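Local coordinates for monosaccharide ABC transporter substrate-binding protein, CUT2 family (Bradyrhizobium sp., PDB 4YHS), which probably binds a monosaccharide or similar small solute in the periplasm and hands it to an ABC importer of the CUT2 family, at residues Trp59-Ser64 with Thr117-Ile122; Gly129-Ile134 with Gly150-Asp155; Pro143-Val148 with Ile156-Leu161. All coordinates share one frame; numbering follows the deposited sequence.

Contact 1 (Trp59-Ser64 with Thr117-Ile122); sequences WKLCVS and TDAVII
Two neighbouring parallel strands of the alpha/beta sheet in a periplasmic binding protein lobe run side by side here, with Leu-61 opposite Ala-119, Cys-62 opposite Val-120 and Val-63 opposite Ile-121. Just ahead of the first bridge, Asp-118 OD2 takes the backbone N of Lys-60 at 2.8 Å, on the anti side and 28° out of the carboxylate plane, while Asp-118 N gives a hydrogen bond to Lys-60 O. With CG beside the backbone N (chi1 -61°), the carboxylate is turned to the N-H of Lys-60, and OD2 also lies 3.6 Å from CE3 at the edge of the Trp-59 ring, whose plane stands nearly perpendicular to the carboxylate. Further on, Ile-121 N meets Cys-62 O at 2.8 Å and Ser-64 N meets Ile-121 O at 2.9 Å. Helix 102-115 carries the chain from strand 90-95, on the far side of 60-65, across to strand 119-122 in a beta-alpha-beta crossover, and covers the face bearing Cys-62 and Val-120; a disulfide from Cys-62 SG to Cys-112 SG ties strand to helix. On the face turned to helix 299-314, Leu-61 CD2 rests 3.9 Å from Ala-119 CB, and Leu-61 CD1 meets Ile-121 CD1 at 4.2 Å.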
loop_
_atom_site.group_PDB
_atom_site.type_symbol
_atom_site.label_atom_id
_atom_site.label_comp_id
_atom_site.label_asym_id
_atom_site.label_seq_id
_atom_site.Cartn_x
_atom_site.Cartn_y
_atom_site.Cartn_z
ATOM N N TRP A 59 -22.265 1.962 -15.230
ATOM C CA TRP A 59 -21.369 3.109 -15.296
ATOM C C TRP A 59 -20.066 2.738 -16.000
ATOM O O TRP A 59 -19.557 1.635 -15.839
ATOM C CB TRP A 59 -21.066 3.635 -13.894
ATOM C CG TRP A 59 -22.294 4.044 -13.134
ATOM C CD1 TRP A 59 -22.887 3.378 -12.097
ATOM C CD2 TRP A 59 -23.075 5.208 -13.367
ATOM N NE1 TRP A 59 -23.997 4.060 -11.667
ATOM C CE2 TRP A 59 -24.145 5.186 -12.440
ATOM C CE3 TRP A 59 -22.990 6.257 -14.281
ATOM C CZ2 TRP A 59 -25.095 6.184 -12.385
ATOM C CZ3 TRP A 59 -23.942 7.255 -14.228
ATOM C CH2 TRP A 59 -24.984 7.211 -13.287
ATOM N N LYS A 60 -19.560 3.652 -16.820
ATOM C CA LYS A 60 -18.227 3.509 -17.401
ATOM C C LYS A 60 -17.152 4.172 -16.545
ATOM O O LYS A 60 -17.226 5.369 -16.276
ATOM C CB LYS A 60 -18.186 4.125 -18.795
ATOM C CG LYS A 60 -18.938 3.333 -19.862
ATOM C CD LYS A 60 -18.650 3.868 -21.291
ATOM C CE LYS A 60 -17.166 3.803 -21.716
ATOM N NZ LYS A 60 -16.781 2.513 -22.372
ATOM N N LEU A 61 -16.148 3.395 -16.144
ATOM C CA LEU A 61 -15.079 3.891 -15.285
ATOM C C LEU A 61 -13.763 3.797 -16.019
ATOM O O LEU A 61 -13.343 2.701 -16.392
ATOM C CB LEU A 61 -14.956 3.083 -13.986
ATOM C CG LEU A 61 -16.220 2.944 -13.126
ATOM C CD1 LEU A 61 -15.915 2.168 -11.866
ATOM C CD2 LEU A 61 -16.827 4.297 -12.804
ATOM N N CYS A 62 -13.119 4.937 -16.227
ATOM C CA CYS A 62 -11.762 4.938 -16.780
ATOM C C CYS A 62 -10.804 4.786 -15.614
ATOM O O CYS A 62 -10.909 5.537 -14.632
ATOM C CB CYS A 62 -11.478 6.219 -17.573
ATOM S SG CYS A 62 -9.739 6.402 -18.004
ATOM N N VAL A 63 -9.894 3.808 -15.690
ATOM C CA VAL A 63 -8.932 3.579 -14.614
ATOM C C VAL A 63 -7.532 3.732 -15.207
ATOM O O VAL A 63 -7.169 3.014 -16.132
ATOM C CB VAL A 63 -9.094 2.189 -13.952
ATOM C CG1 VAL A 63 -8.173 2.085 -12.716
ATOM C CG2 VAL A 63 -10.541 1.981 -13.549
ATOM N N SER A 64 -6.759 4.663 -14.645
ATOM C CA SER A 64 -5.402 4.987 -15.118
ATOM C C SER A 64 -4.342 4.601 -14.084
ATOM O O SER A 64 -4.338 5.110 -12.952
ATOM C CB SER A 64 -5.329 6.484 -15.445
ATOM O OG SER A 64 -4.003 6.934 -15.665
ATOM N N THR A 117 -16.506 8.733 -20.874
ATOM C CA THR A 117 -16.489 7.987 -19.631
ATOM C C THR A 117 -17.311 8.717 -18.558
ATOM O O THR A 117 -17.592 9.916 -18.694
ATOM C CB THR A 117 -15.060 7.780 -19.137
ATOM O OG1 THR A 117 -15.048 6.798 -18.118
ATOM C CG2 THR A 117 -14.475 9.072 -18.598
ATOM N N ASP A 118 -17.699 8.000 -17.512
ATOM C CA ASP A 118 -18.473 8.589 -16.422
ATOM C C ASP A 118 -17.647 9.065 -15.234
ATOM O O ASP A 118 -17.991 10.076 -14.626
ATOM C CB ASP A 118 -19.529 7.589 -15.953
ATOM C CG ASP A 118 -20.499 7.232 -17.048
ATOM O OD1 ASP A 118 -20.893 8.136 -17.815
ATOM O OD2 ASP A 118 -20.891 6.057 -17.143
ATOM N N ALA A 119 -16.574 8.341 -14.910
ATOM C CA ALA A 119 -15.654 8.709 -13.828
ATOM C C ALA A 119 -14.248 8.236 -14.179
ATOM O O ALA A 119 -14.087 7.320 -14.981
ATOM C CB ALA A 119 -16.102 8.101 -12.488
ATOM N N VAL A 120 -13.256 8.893 -13.573
ATOM C CA VAL A 120 -11.855 8.542 -13.741
ATOM C C VAL A 120 -11.220 8.194 -12.381
ATOM O O VAL A 120 -11.263 8.989 -11.453
ATOM C CB VAL A 120 -11.069 9.692 -14.424
ATOM C CG1 VAL A 120 -9.609 9.307 -14.565
ATOM C CG2 VAL A 120 -11.664 10.004 -15.807
ATOM N N ILE A 121 -10.626 7.008 -12.283
ATOM C CA ILE A 121 -9.902 6.556 -11.105
ATOM C C ILE A 121 -8.423 6.573 -11.468
ATOM O O ILE A 121 -8.042 5.989 -12.450
ATOM C CB ILE A 121 -10.395 5.142 -10.690
ATOM C CG1 ILE A 121 -11.868 5.222 -10.279
ATOM C CG2 ILE A 121 -9.575 4.560 -9.562
ATOM C CD1 ILE A 121 -12.516 3.845 -10.141
ATOM N N ILE A 122 -7.607 7.278 -10.691
ATOM C CA ILE A 122 -6.202 7.515 -11.046
ATOM C C ILE A 122 -5.226 7.064 -9.963
ATOM O O ILE A 122 -5.327 7.488 -8.817
ATOM C CB ILE A 122 -5.929 9.014 -11.287
ATOM C CG1 ILE A 122 -6.818 9.588 -12.373
ATOM C CG2 ILE A 122 -4.470 9.259 -11.695
ATOM C CD1 ILE A 122 -6.627 11.085 -12.565
#

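Contact 2 (Gly129-Ile134 with Gly150-Asp155); sequences GLNKVI and GISSPD
Asn-131, in the first turn of helix 131-138, and Ser-153, in the irregular chain between strands 144-147 and 158-160, bring their CA atoms to 5.0 Å, the closest CA pair of the two segments. The contact joins a helix start to a strand-connecting loop in this alpha/beta lobe. Asn-131 spreads its amide along the loop: ND2 donates to Ser-152 OG at 3.0 Å, almost straight (171°) and within 5° of the amide plane, and OD1 sits 3.2 Å from Ser-153 CB. CG beside the backbone N (chi1 -76°) lays the amide across to the two serines. Ser-152 OG is also hydrogen-bonded to Asp-128, so the loop is tied to the residues leading into the helix as well. Were Asn-131 cut back to an alanine, Ser-152 OG would probably lose its amide donor and a gap would open beside Ser-153 CB. One turn on, Ile-134 reaches tip to tip for Ile-151, CD1 to CG2 at 3.7 Å, and both isoleucines also pack on Ile-122 of the sheet. Ser-153 opens an ST turn, its OG accepting from Asp-155 N at 3.0 Å, and a water that donates to Asn-131 O at 2.8 Å lies against the same OG.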
loop_
_atom_site.group_PDB
_atom_site.type_symbol
_atom_site.label_atom_id
_atom_site.label_comp_id
_atom_site.label_asym_id
_atom_site.label_seq_id
_atom_site.Cartn_x
_atom_site.Cartn_y
_atom_site.Cartn_z
ATOM N N GLY A 129 1.535 16.406 -10.946
ATOM C CA GLY A 129 1.741 16.430 -12.388
ATOM C C GLY A 129 0.468 16.313 -13.216
ATOM O O GLY A 129 0.440 16.671 -14.390
ATOM N N LEU A 130 -0.578 15.766 -12.598
ATOM C CA LEU A 130 -1.873 15.582 -13.259
ATOM C C LEU A 130 -2.880 16.665 -12.875
ATOM O O LEU A 130 -4.028 16.634 -13.319
ATOM C CB LEU A 130 -2.469 14.228 -12.899
ATOM C CG LEU A 130 -1.587 13.007 -13.117
ATOM C CD1 LEU A 130 -2.362 11.789 -12.650
ATOM C CD2 LEU A 130 -1.183 12.905 -14.583
ATOM N N ASN A 131 -2.455 17.620 -12.058
ATOM C CA ASN A 131 -3.376 18.639 -11.549
ATOM C C ASN A 131 -4.048 19.462 -12.659
ATOM O O ASN A 131 -5.225 19.798 -12.570
ATOM C CB ASN A 131 -2.634 19.560 -10.581
ATOM C CG ASN A 131 -2.390 18.913 -9.232
ATOM O OD1 ASN A 131 -2.693 17.723 -9.028
ATOM N ND2 ASN A 131 -1.812 19.681 -8.301
ATOM N N LYS A 132 -3.314 19.795 -13.703
ATOM C CA LYS A 132 -3.908 20.555 -14.793
ATOM C C LYS A 132 -5.003 19.733 -15.497
ATOM O O LYS A 132 -6.123 20.221 -15.705
ATOM C CB LYS A 132 -2.831 20.980 -15.777
ATOM C CG LYS A 132 -3.332 21.739 -16.975
ATOM C CD LYS A 132 -2.154 22.216 -17.809
ATOM C CE LYS A 132 -2.596 23.059 -18.993
ATOM N NZ LYS A 132 -3.817 22.514 -19.649
ATOM N N VAL A 133 -4.707 18.490 -15.853
ATOM C CA VAL A 133 -5.702 17.691 -16.565
ATOM C C VAL A 133 -6.871 17.304 -15.642
ATOM O O VAL A 133 -8.029 17.256 -16.081
ATOM C CB VAL A 133 -5.089 16.417 -17.209
ATOM C CG1 VAL A 133 -4.514 15.440 -16.153
ATOM C CG2 VAL A 133 -6.134 15.718 -18.096
ATOM N N ILE A 134 -6.591 17.045 -14.372
ATOM C CA ILE A 134 -7.685 16.814 -13.419
ATOM C C ILE A 134 -8.620 18.034 -13.321
ATOM O O ILE A 134 -9.840 17.878 -13.271
ATOM C CB ILE A 134 -7.134 16.423 -12.028
ATOM C CG1 ILE A 134 -6.464 15.054 -12.137
ATOM C CG2 ILE A 134 -8.264 16.334 -11.022
ATOM C CD1 ILE A 134 -5.813 14.522 -10.887
ATOM N N GLY A 150 -1.821 9.384 -4.059
ATOM C CA GLY A 150 -2.030 10.703 -3.481
ATOM C C GLY A 150 -1.796 11.784 -4.502
ATOM O O GLY A 150 -0.730 11.889 -5.107
ATOM N N ILE A 151 -2.833 12.569 -4.706
ATOM C CA ILE A 151 -2.852 13.684 -5.644
ATOM C C ILE A 151 -3.167 14.964 -4.898
ATOM O O ILE A 151 -4.073 14.973 -4.056
ATOM C CB ILE A 151 -3.916 13.427 -6.743
ATOM C CG1 ILE A 151 -3.495 12.230 -7.605
ATOM C CG2 ILE A 151 -4.184 14.656 -7.599
ATOM C CD1 ILE A 151 -4.662 11.670 -8.395
ATOM N N SER A 152 -2.449 16.045 -5.211
ATOM C CA SER A 152 -2.625 17.325 -4.485
ATOM C C SER A 152 -3.713 18.216 -5.099
ATOM O O SER A 152 -4.121 19.221 -4.512
ATOM C CB SER A 152 -1.286 18.069 -4.409
ATOM O OG SER A 152 -0.938 18.683 -5.634
ATOM N N SER A 153 -4.217 17.843 -6.271
ATOM C CA SER A 153 -5.300 18.611 -6.885
ATOM C C SER A 153 -6.503 18.784 -5.959
ATOM O O SER A 153 -6.968 17.815 -5.372
ATOM C CB SER A 153 -5.806 17.930 -8.164
ATOM O OG SER A 153 -6.961 18.621 -8.632
ATOM N N PRO A 154 -7.005 20.008 -5.824
ATOM C CA PRO A 154 -8.248 20.214 -5.064
ATOM C C PRO A 154 -9.504 19.689 -5.740
ATOM O O PRO A 154 -10.552 19.660 -5.103
ATOM C CB PRO A 154 -8.321 21.735 -4.957
ATOM C CG PRO A 154 -7.646 22.209 -6.161
ATOM C CD PRO A 154 -6.489 21.287 -6.357
ATOM N N ASP A 155 -9.408 19.306 -7.014
ATOM C CA ASP A 155 -10.560 18.802 -7.759
ATOM C C ASP A 155 -10.760 17.274 -7.713
ATOM O O ASP A 155 -11.433 16.682 -8.560
ATOM C CB ASP A 155 -10.434 19.265 -9.206
ATOM C CG ASP A 155 -10.810 20.717 -9.370
ATOM O OD1 ASP A 155 -11.893 21.098 -8.866
ATOM O OD2 ASP A 155 -10.008 21.460 -9.976
HETATM O O HOH W 1 -6.331 20.524 -10.136
#

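Contact 3 (Pro143-Val148 with Ile156-Leu161); sequences PVIDLV and IAAKSL
Asp-146 and Lys-159 face each other across paired parallel strands, and their side chains lie on the same face of the sheet. The lysine chain is extended up to its last torsion, where a bend (chi4 -79°) turns NZ in to Asp-146 OD2 at 2.7 Å, nearly in line with the C-O bond; on the way its CG passes close to the same oxygen. The carboxylate has CG opposite the backbone N (chi1 180°); OD2 takes a second bond, from Ile-151 N, and Lys-159 NZ donates to Ile-151 O, so one loop residue bridges the two charges. The close ammonium would be expected to favour the ionised carboxylate. Leu-161 comes at a slant to the acid, its CD2 3.8 Å from Asp-146 OD1, while Ile-156 CG2 lies 3.7 Å from Asp-146 CB, so apolar groups flank the acid. Nearer the strand start, Val-144 and Ile-156 meet at about a right angle, CG1 to CD1 at 3.6 Å, next to helix 131-138. On the opposite face Ile-145 bends its CD1 over Ala-158 CB at 3.9 Å, and Ser-160 OG bonds to Gln-302 O of helix 299-314. The backbones keep these groups in step: Ser-160 N reaches Asp-146 O at 2.9 Å, and Val-148 N reaches Ser-160 O at 2.8 Å. Ala-158 N, by contrast, is buried with no partner in the model. The Val-148 side chain packs against helix 71-87 and comes about 6 Å from a bound bis-tris, probably from the crystallisation liquor, which may mark the solute pocket. Parallel strands with their C-terminal ends turned toward a ligand site are typical of the lobes of periplasmic binding proteins.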
loop_
_atom_site.group_PDB
_atom_site.type_symbol
_atom_site.label_atom_id
_atom_site.label_comp_id
_atom_site.label_asym_id
_atom_site.label_seq_id
_atom_site.Cartn_x
_atom_site.Cartn_y
_atom_site.Cartn_z
ATOM N N PRO A 143 -16.367 12.820 -12.013
ATOM C CA PRO A 143 -15.675 12.609 -10.734
ATOM C C PRO A 143 -14.292 12.005 -10.941
ATOM O O PRO A 143 -14.141 11.123 -11.801
ATOM C CB PRO A 143 -16.581 11.624 -9.990
ATOM C CG PRO A 143 -17.878 11.671 -10.670
ATOM C CD PRO A 143 -17.622 12.053 -12.084
ATOM N N VAL A 144 -13.316 12.454 -10.157
ATOM C CA VAL A 144 -11.961 11.918 -10.234
ATOM C C VAL A 144 -11.610 11.362 -8.856
ATOM O O VAL A 144 -11.654 12.076 -7.848
ATOM C CB VAL A 144 -10.931 12.986 -10.675
ATOM C CG1 VAL A 144 -9.552 12.378 -10.771
ATOM C CG2 VAL A 144 -11.343 13.609 -12.027
ATOM N N ILE A 145 -11.233 10.086 -8.835
ATOM C CA ILE A 145 -10.861 9.385 -7.602
ATOM C C ILE A 145 -9.341 9.180 -7.522
ATOM O O ILE A 145 -8.727 8.658 -8.455
ATOM C CB ILE A 145 -11.522 7.999 -7.541
ATOM C CG1 ILE A 145 -13.007 8.068 -7.850
ATOM C CG2 ILE A 145 -11.290 7.353 -6.198
ATOM C CD1 ILE A 145 -13.776 8.898 -6.933
ATOM N N ASP A 146 -8.764 9.568 -6.391
ATOM C CA ASP A 146 -7.348 9.430 -6.088
ATOM C C ASP A 146 -7.078 8.059 -5.448
ATOM O O ASP A 146 -7.435 7.819 -4.290
ATOM C CB ASP A 146 -6.960 10.598 -5.153
ATOM C CG ASP A 146 -5.517 10.605 -4.734
ATOM O OD1 ASP A 146 -4.708 9.731 -5.158
ATOM O OD2 ASP A 146 -5.214 11.542 -3.956
ATOM N N LEU A 147 -6.411 7.180 -6.197
ATOM C CA LEU A 147 -6.191 5.775 -5.792
ATOM C C LEU A 147 -4.722 5.529 -5.465
ATOM O O LEU A 147 -3.833 5.782 -6.300
ATOM C CB LEU A 147 -6.666 4.819 -6.895
ATOM C CG LEU A 147 -6.338 3.316 -6.752
ATOM C CD1 LEU A 147 -6.995 2.667 -5.552
ATOM C CD2 LEU A 147 -6.758 2.556 -8.014
ATOM N N VAL A 148 -4.490 5.117 -4.219
ATOM C CA VAL A 148 -3.207 4.638 -3.694
ATOM C C VAL A 148 -2.144 5.715 -3.460
ATOM O O VAL A 148 -1.606 5.801 -2.343
ATOM C CB VAL A 148 -2.584 3.549 -4.589
ATOM C CG1 VAL A 148 -1.212 3.145 -4.012
ATOM C CG2 VAL A 148 -3.469 2.272 -4.613
ATOM N N ILE A 156 -10.183 16.648 -6.701
ATOM C CA ILE A 156 -10.369 15.234 -6.445
ATOM C C ILE A 156 -11.668 15.029 -5.652
ATOM O O ILE A 156 -11.917 15.746 -4.675
ATOM C CB ILE A 156 -9.162 14.693 -5.674
ATOM C CG1 ILE A 156 -7.948 14.603 -6.601
ATOM C CG2 ILE A 156 -9.458 13.363 -5.009
ATOM C CD1 ILE A 156 -8.095 13.627 -7.729
ATOM N N ALA A 157 -12.494 14.064 -6.046
ATOM C CA ALA A 157 -13.762 13.829 -5.335
ATOM C C ALA A 157 -13.590 12.945 -4.101
ATOM O O ALA A 157 -14.361 13.067 -3.149
ATOM C CB ALA A 157 -14.816 13.208 -6.291
ATOM N N ALA A 158 -12.629 12.018 -4.145
ATOM C CA ALA A 158 -12.445 11.046 -3.059
ATOM C C ALA A 158 -11.046 10.467 -3.127
ATOM O O ALA A 158 -10.475 10.403 -4.205
ATOM C CB ALA A 158 -13.439 9.904 -3.138
ATOM N N LYS A 159 -10.539 10.037 -1.965
ATOM C CA LYS A 159 -9.277 9.314 -1.866
ATOM C C LYS A 159 -9.496 7.910 -1.328
ATOM O O LYS A 159 -10.284 7.693 -0.398
ATOM C CB LYS A 159 -8.292 10.065 -0.974
ATOM C CG LYS A 159 -7.897 11.453 -1.485
ATOM C CD LYS A 159 -7.020 12.204 -0.504
ATOM C CE LYS A 159 -6.648 13.571 -1.065
ATOM N NZ LYS A 159 -5.557 13.444 -2.066
ATOM N N SER A 160 -8.791 6.961 -1.933
ATOM C CA SER A 160 -8.694 5.578 -1.450
ATOM C C SER A 160 -7.212 5.245 -1.353
ATOM O O SER A 160 -6.571 4.879 -2.356
ATOM C CB SER A 160 -9.396 4.627 -2.397
ATOM O OG SER A 160 -9.361 3.312 -1.894
ATOM N N LEU A 161 -6.663 5.383 -0.158
ATOM C CA LEU A 161 -5.243 5.231 0.016
ATOM C C LEU A 161 -4.862 5.149 1.491
ATOM O O LEU A 161 -5.695 5.353 2.391
ATOM C CB LEU A 161 -4.513 6.402 -0.651
ATOM C CG LEU A 161 -5.130 7.789 -0.473
ATOM C CD1 LEU A 161 -4.925 8.311 0.925
ATOM C CD2 LEU A 161 -4.492 8.753 -1.499
#

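Overall arrangement
All three contacts lie in one lobe, on the same side of the chain's centre. Contacts 1 and 3 are about 11 Å apart, centre to centre, and belong to one sheet: strand 119-122 of contact 1 pairs with strand 144-147 of contact 3, giving the consecutive parallel row 60-65, 119-122, 144-147, 158-160. Contact 2 lies about 15 Å from contact 1 and about 10 Å from contact 3, where helix 131-138 and the 150-155 loop meet over Ile-122. In sequence contact 1 closes before the others open, whereas the segments of contacts 2 and 3 alternate. These four strands, with helix 131-138 and the 150-155 loop packed at Ile-122, form part of one lobe, consistent with the binding-protein fold.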